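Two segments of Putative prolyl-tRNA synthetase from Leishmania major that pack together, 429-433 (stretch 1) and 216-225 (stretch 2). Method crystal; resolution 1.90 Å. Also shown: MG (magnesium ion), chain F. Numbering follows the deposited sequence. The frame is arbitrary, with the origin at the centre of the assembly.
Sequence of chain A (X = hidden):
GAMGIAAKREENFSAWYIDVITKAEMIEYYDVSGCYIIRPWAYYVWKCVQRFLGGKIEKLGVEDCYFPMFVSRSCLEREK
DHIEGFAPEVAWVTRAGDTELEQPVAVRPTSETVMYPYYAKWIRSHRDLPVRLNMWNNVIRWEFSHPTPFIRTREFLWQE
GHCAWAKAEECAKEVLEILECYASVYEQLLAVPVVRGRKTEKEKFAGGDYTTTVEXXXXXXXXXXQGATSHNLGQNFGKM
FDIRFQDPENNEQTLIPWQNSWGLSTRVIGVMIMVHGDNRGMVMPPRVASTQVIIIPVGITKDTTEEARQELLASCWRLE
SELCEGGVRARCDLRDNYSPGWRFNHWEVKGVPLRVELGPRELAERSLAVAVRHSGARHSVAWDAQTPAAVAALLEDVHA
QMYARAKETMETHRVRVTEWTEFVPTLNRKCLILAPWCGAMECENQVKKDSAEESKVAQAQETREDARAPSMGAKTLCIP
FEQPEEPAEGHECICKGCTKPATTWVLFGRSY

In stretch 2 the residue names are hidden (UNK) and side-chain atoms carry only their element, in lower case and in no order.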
ATOM      1  N   ARG A 429      25.185  32.235   8.765  1.00 14.16           N
ATOM      2  CA  ARG A 429      23.911  32.865   9.073  1.00 16.14           C
ATOM      3  C   ARG A 429      22.794  31.828   8.874  1.00 14.57           C
ATOM      4  O   ARG A 429      21.614  32.176   8.852  1.00 14.85           O
ATOM      5  CB  ARG A 429      23.678  34.078   8.173  1.00 18.43           C
ATOM      6  CG  ARG A 429      24.147  35.394   8.773  1.00 24.93           C
ATOM      7  CD  ARG A 429      23.601  36.580   7.996  1.00 26.42           C
ATOM      8  NE  ARG A 429      24.309  36.782   6.736  1.00 29.86           N
ATOM      9  CZ  ARG A 429      25.533  37.292   6.640  1.00 31.18           C
ATOM     10  NH1 ARG A 429      26.191  37.653   7.733  1.00 33.09           N
ATOM     11  NH2 ARG A 429      26.100  37.439   5.451  1.00 29.23           N
ATOM     12  N   LYS A 430      23.178  30.557   8.731  1.00 13.32           N
ATOM     13  CA  LYS A 430      22.251  29.496   8.534  1.00 14.33           C
ATOM     14  C   LYS A 430      21.397  29.669   7.259  1.00 13.10           C
ATOM     15  O   LYS A 430      20.164  29.408   7.266  1.00 11.46           O
ATOM     16  CB  LYS A 430      21.373  29.318   9.758  1.00 17.74           C
ATOM     17  CG  LYS A 430      22.212  28.912  10.973  1.00 23.27           C
ATOM     18  CD  LYS A 430      21.277  28.656  12.160  1.00 29.25           C
ATOM     19  CE  LYS A 430      22.063  28.528  13.452  1.00 35.75           C
ATOM     20  NZ  LYS A 430      22.732  29.860  13.752  1.00 38.91           N
ATOM     21  N   CYS A 431      22.073  30.101   6.206  1.00 12.50           N
ATOM     22  CA  CYS A 431      21.472  30.267   4.872  1.00 12.00           C
ATOM     23  C   CYS A 431      22.067  29.291   3.854  1.00 11.49           C
ATOM     24  O   CYS A 431      23.214  28.846   4.038  1.00 10.44           O
ATOM     25  CB  CYS A 431      21.716  31.668   4.409  1.00 12.51           C
ATOM     26  SG  CYS A 431      20.802  32.914   5.355  1.00 15.67           S
ATOM     27  N   LEU A 432      21.332  29.043   2.783  1.00 11.56           N
ATOM     28  CA  LEU A 432      21.838  28.420   1.563  1.00 10.96           C
ATOM     29  C   LEU A 432      22.269  29.526   0.688  1.00 11.58           C
ATOM     30  O   LEU A 432      21.890  30.720   0.882  1.00 11.36           O
ATOM     31  CB  LEU A 432      20.804  27.573   0.860  1.00 11.63           C
ATOM     32  CG  LEU A 432      20.085  26.516   1.665  1.00 11.40           C
ATOM     33  CD1 LEU A 432      19.171  25.674   0.801  1.00 11.20           C
ATOM     34  CD2 LEU A 432      21.068  25.681   2.428  1.00 11.94           C
ATOM     35  N   ILE A 433      23.045  29.162  -0.339  1.00 11.87           N
ATOM     36  CA  ILE A 433      23.653  30.172  -1.190  1.00 11.88           C
ATOM     37  C   ILE A 433      23.439  29.846  -2.631  1.00 13.44           C
ATOM     38  O   ILE A 433      23.678  28.710  -3.060  1.00 14.06           O
ATOM     39  CB  ILE A 433      25.186  30.228  -0.928  1.00 13.22           C
ATOM     40  CG1 ILE A 433      25.466  30.782   0.482  1.00 13.55           C
ATOM     41  CG2 ILE A 433      25.868  31.113  -1.982  1.00 12.79           C
ATOM     42  CD1 ILE A 433      26.921  30.608   0.956  1.00 15.74           C
ATOM     43  N   UNK A 216      15.482  20.314  -0.196  1.00 11.01           N
ATOM     44  CA  UNK A 216      14.704  20.943   0.861  1.00 12.25           C
ATOM     45  C   UNK A 216      15.650  21.696   1.802  1.00 14.26           C
ATOM     46  O   UNK A 216      16.901  21.483   1.769  1.00 14.01           O
ATOM     47  c   UNK A 216      13.071  19.005   0.693  1.00 14.25           C
ATOM     48  c   UNK A 216      13.885  19.905   1.642  1.00 14.03           C
ATOM     49  o   UNK A 216      14.759  19.083   2.384  1.00 14.04           O
ATOM     50  N   UNK A 217      15.092  22.550   2.669  1.00 12.79           N
ATOM     51  CA  UNK A 217      15.889  23.406   3.526  1.00 11.75           C
ATOM     52  C   UNK A 217      15.452  23.260   4.956  1.00 12.66           C
ATOM     53  O   UNK A 217      14.216  23.370   5.259  1.00 11.23           O
ATOM     54  c   UNK A 217      15.588  26.738   4.743  1.00 12.97           C
ATOM     55  c   UNK A 217      16.158  27.662   5.586  1.00 13.34           C
ATOM     56  c   UNK A 217      18.295  26.753   5.119  1.00 12.02           C
ATOM     57  c   UNK A 217      17.531  27.645   5.772  1.00 13.69           C
ATOM     58  c   UNK A 217      17.726  25.844   4.249  1.00 11.17           C
ATOM     59  c   UNK A 217      15.784  24.849   3.061  1.00 12.15           C
ATOM     60  c   UNK A 217      16.379  25.834   4.024  1.00 12.09           C
ATOM     61  N   UNK A 218      16.426  23.008   5.806  1.00 10.61           N
ATOM     62  CA  UNK A 218      16.225  22.875   7.265  1.00 11.90           C
ATOM     63  C   UNK A 218      16.703  24.118   7.966  1.00 12.98           C
ATOM     64  O   UNK A 218      17.912  24.290   8.347  1.00 13.52           O
ATOM     65  c   UNK A 218      16.882  21.616   7.813  1.00 11.83           C
ATOM     66  c   UNK A 218      16.478  21.334   9.277  1.00 11.64           C
ATOM     67  c   UNK A 218      15.221  19.987   6.803  1.00 13.24           C
ATOM     68  c   UNK A 218      16.632  20.401   6.972  1.00 12.80           C
ATOM     69  N   UNK A 219      15.747  25.011   8.213  1.00 13.13           N
ATOM     70  CA  UNK A 219      16.043  26.338   8.697  1.00 15.24           C
ATOM     71  C   UNK A 219      16.744  26.361  10.035  1.00 15.36           C
ATOM     72  O   UNK A 219      17.570  27.228  10.271  1.00 15.32           O
ATOM     73  c   UNK A 219      14.734  27.162   8.795  1.00 18.07           C
ATOM     74  c   UNK A 219      15.014  28.685   8.821  1.00 21.46           C
ATOM     75  o   UNK A 219      15.717  30.309  10.463  1.00 26.60           O
ATOM     76  c   UNK A 219      14.956  29.300  10.196  1.00 27.80           C
ATOM     77  o   UNK A 219      14.072  28.828  10.951  1.00 29.85           O
ATOM     78  N   UNK A 220      16.367  25.464  10.938  1.00 14.83           N
ATOM     79  CA  UNK A 220      16.845  25.568  12.326  1.00 17.05           C
ATOM     80  C   UNK A 220      18.329  25.425  12.384  1.00 18.39           C
ATOM     81  O   UNK A 220      18.964  25.961  13.261  1.00 17.35           O
ATOM     82  c   UNK A 220      16.217  24.516  13.192  1.00 17.53           C
ATOM     83  N   UNK A 221      18.891  24.659  11.459  1.00 15.60           N
ATOM     84  CA  UNK A 221      20.340  24.395  11.430  1.00 17.03           C
ATOM     85  C   UNK A 221      21.031  24.943  10.167  1.00 16.04           C
ATOM     86  O   UNK A 221      22.228  24.855  10.075  1.00 15.91           O
ATOM     87  c   UNK A 221      20.085  21.929  10.646  1.00 16.66           C
ATOM     88  c   UNK A 221      20.714  22.922  11.644  1.00 17.07           C
ATOM     89  c   UNK A 221      20.451  22.470  13.089  1.00 20.68           C
ATOM     90  N   UNK A 222      20.279  25.526   9.258  1.00 13.08           N
ATOM     91  CA  UNK A 222      20.783  26.121   8.075  1.00 12.65           C
ATOM     92  C   UNK A 222      21.400  25.114   7.132  1.00 13.90           C
ATOM     93  O   UNK A 222      22.441  25.395   6.524  1.00 15.54           O
ATOM     94  N   UNK A 223      20.756  23.982   6.974  1.00 12.11           N
ATOM     95  CA  UNK A 223      21.298  22.906   6.114  1.00 12.19           C
ATOM     96  C   UNK A 223      20.340  22.465   5.081  1.00 12.53           C
ATOM     97  O   UNK A 223      19.094  22.497   5.253  1.00 11.21           O
ATOM     98  c   UNK A 223      25.761  21.066   9.053  1.00 21.96           C
ATOM     99  c   UNK A 223      23.309  20.781   8.708  1.00 17.99           C
ATOM    100  c   UNK A 223      21.743  21.727   6.931  1.00 14.36           C
ATOM    101  n   UNK A 223      24.485  21.223   9.444  1.00 23.35           N
ATOM    102  n   UNK A 223      26.712  21.638   9.782  1.00 22.01           N
ATOM    103  n   UNK A 223      26.091  20.299   7.993  1.00 20.87           N
ATOM    104  c   UNK A 223      22.798  22.014   7.985  1.00 15.26           C
ATOM    105  N   UNK A 224      20.888  22.089   3.931  1.00 13.35           N
ATOM    106  CA  UNK A 224      20.105  21.465   2.840  1.00 13.47           C
ATOM    107  C   UNK A 224      19.895  19.973   3.155  1.00 16.29           C
ATOM    108  O   UNK A 224      20.658  19.356   3.905  1.00 18.75           O
ATOM    109  N   UNK A 225      18.804  19.428   2.649  1.00 14.80           N
ATOM    110  CA  UNK A 225      18.510  18.055   2.752  1.00 14.88           C
ATOM    111  C   UNK A 225      17.994  17.584   1.416  1.00 13.98           C
ATOM    112  O   UNK A 225      17.018  18.121   0.890  1.00 13.94           O
ATOM    113  s   UNK A 225      17.196  16.063   4.232  1.00 18.18           S
ATOM    114  c   UNK A 225      17.500  17.809   3.897  1.00 16.10           C
TER
HETATM  115 MG    MG F1005      17.387  31.603   9.784  0.66 17.60          MG
HETATM  116  O   HOH W   1      24.089  26.164   4.402  1.00  9.87           O
HETATM  117  O   HOH W   2      19.103  32.870   9.255  1.00 19.32           O
HETATM  118  O   HOH W   3      18.186  29.641   9.123  1.00 15.76           O
HETATM  119  O   HOH W   4      16.628  33.381  10.363  1.00 29.44           O
HETATM  120  O   HOH W   5      18.062  31.102  11.486  1.00 24.16           O

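Position 216 opens the stretch in a strand, with one side-chain carbon that carries an oxygen and a second carbon. A beta-branched side chain with one oxygen is threonine, and Thr216 points away from stretch 1. Its hydroxyl OG1 instead donates a hydrogen bond of 2.9 Å to the backbone O of position 225, which also accepts the backbone N of Thr216.

At position 217 one carbon leads to a ring of six carbons, with no oxygen on it, that packs against Leu432 and has Lys430 O at its edge, near the ring plane; this is phenylalanine. Phe217 points toward stretch 1, with chi1 in the t well. Its CD1 lies 3.6 Å from Leu432 CG, an apolar contact, while Lys430 O is 3.5 Å from Phe217 CZ.

Position 218 has four carbons, forked at the first, with one arm two carbons long, and they make no contact with stretch 1. This is isoleucine; Ile218 is set sideways.

Three carbons, the last carrying two oxygens, extend from position 219, as expected for glutamate. The CA-to-CB bond of Glu219 points away from stretch 1, yet the carboxylate reaches the magnesium ion, with OE2 at 2.2 Å from MG.

Position 220 has a single side-chain carbon, directed away from stretch 1, and its backbone makes the contact, the O lying 3.7 Å from Lys430 CD. One carbon means alanine, Ala220.

Position 221 has one carbon bearing two more, a fork that also points away and leaves the backbone O of this position 4.2 Å from Lys430 CG. The compact fork is that of valine, Val221.

No side-chain atoms occur at position 222, and its CA approaches Lys430 O to 3.4 Å; it is glycine. The phi of Gly222, 66°, by itself favours that residue, and an ideal CB would lie 2.3 Å from Lys430 CA, a clash.

At position 223 three carbons, a nitrogen and a carbon with two further nitrogens spell out arginine. Arg223 points away from stretch 1 and hydrogen-bonds elsewhere in the structure through NH1 and NH2.

Position 224 again lacks a side chain, and its backbone N is 3.9 Å from Leu432 CD2; it is glycine, Gly224.

Finally, one carbon and one sulfur at position 225, out of reach of stretch 1, identify cysteine. The backbone of Cys225 pairs with Thr216, its N donating to Thr216 O at 2.9 Å.

The contact rests on shape, with no direct hydrogen bond between the stretches. The two strands of stretch 2 are joined by a turn, against which the backbone of Lys430 packs at Gly222, their CA atoms 3.7 Å apart. Leu432 adds apolar packing against Phe217 and the backbone near Gly224. Water supplies the polar link: water 1 bridges the stretches, its O lying 2.8 Å from Gly222 O and 2.8 Å from Cys431 O. A second link runs through the metal, since Glu219 OE2 binds MG directly, whereas water 2, its O 2.2 Å from MG, donates to Arg429 O at 2.6 Å.

Stretch 2 216-225: TFIEAVGRGC
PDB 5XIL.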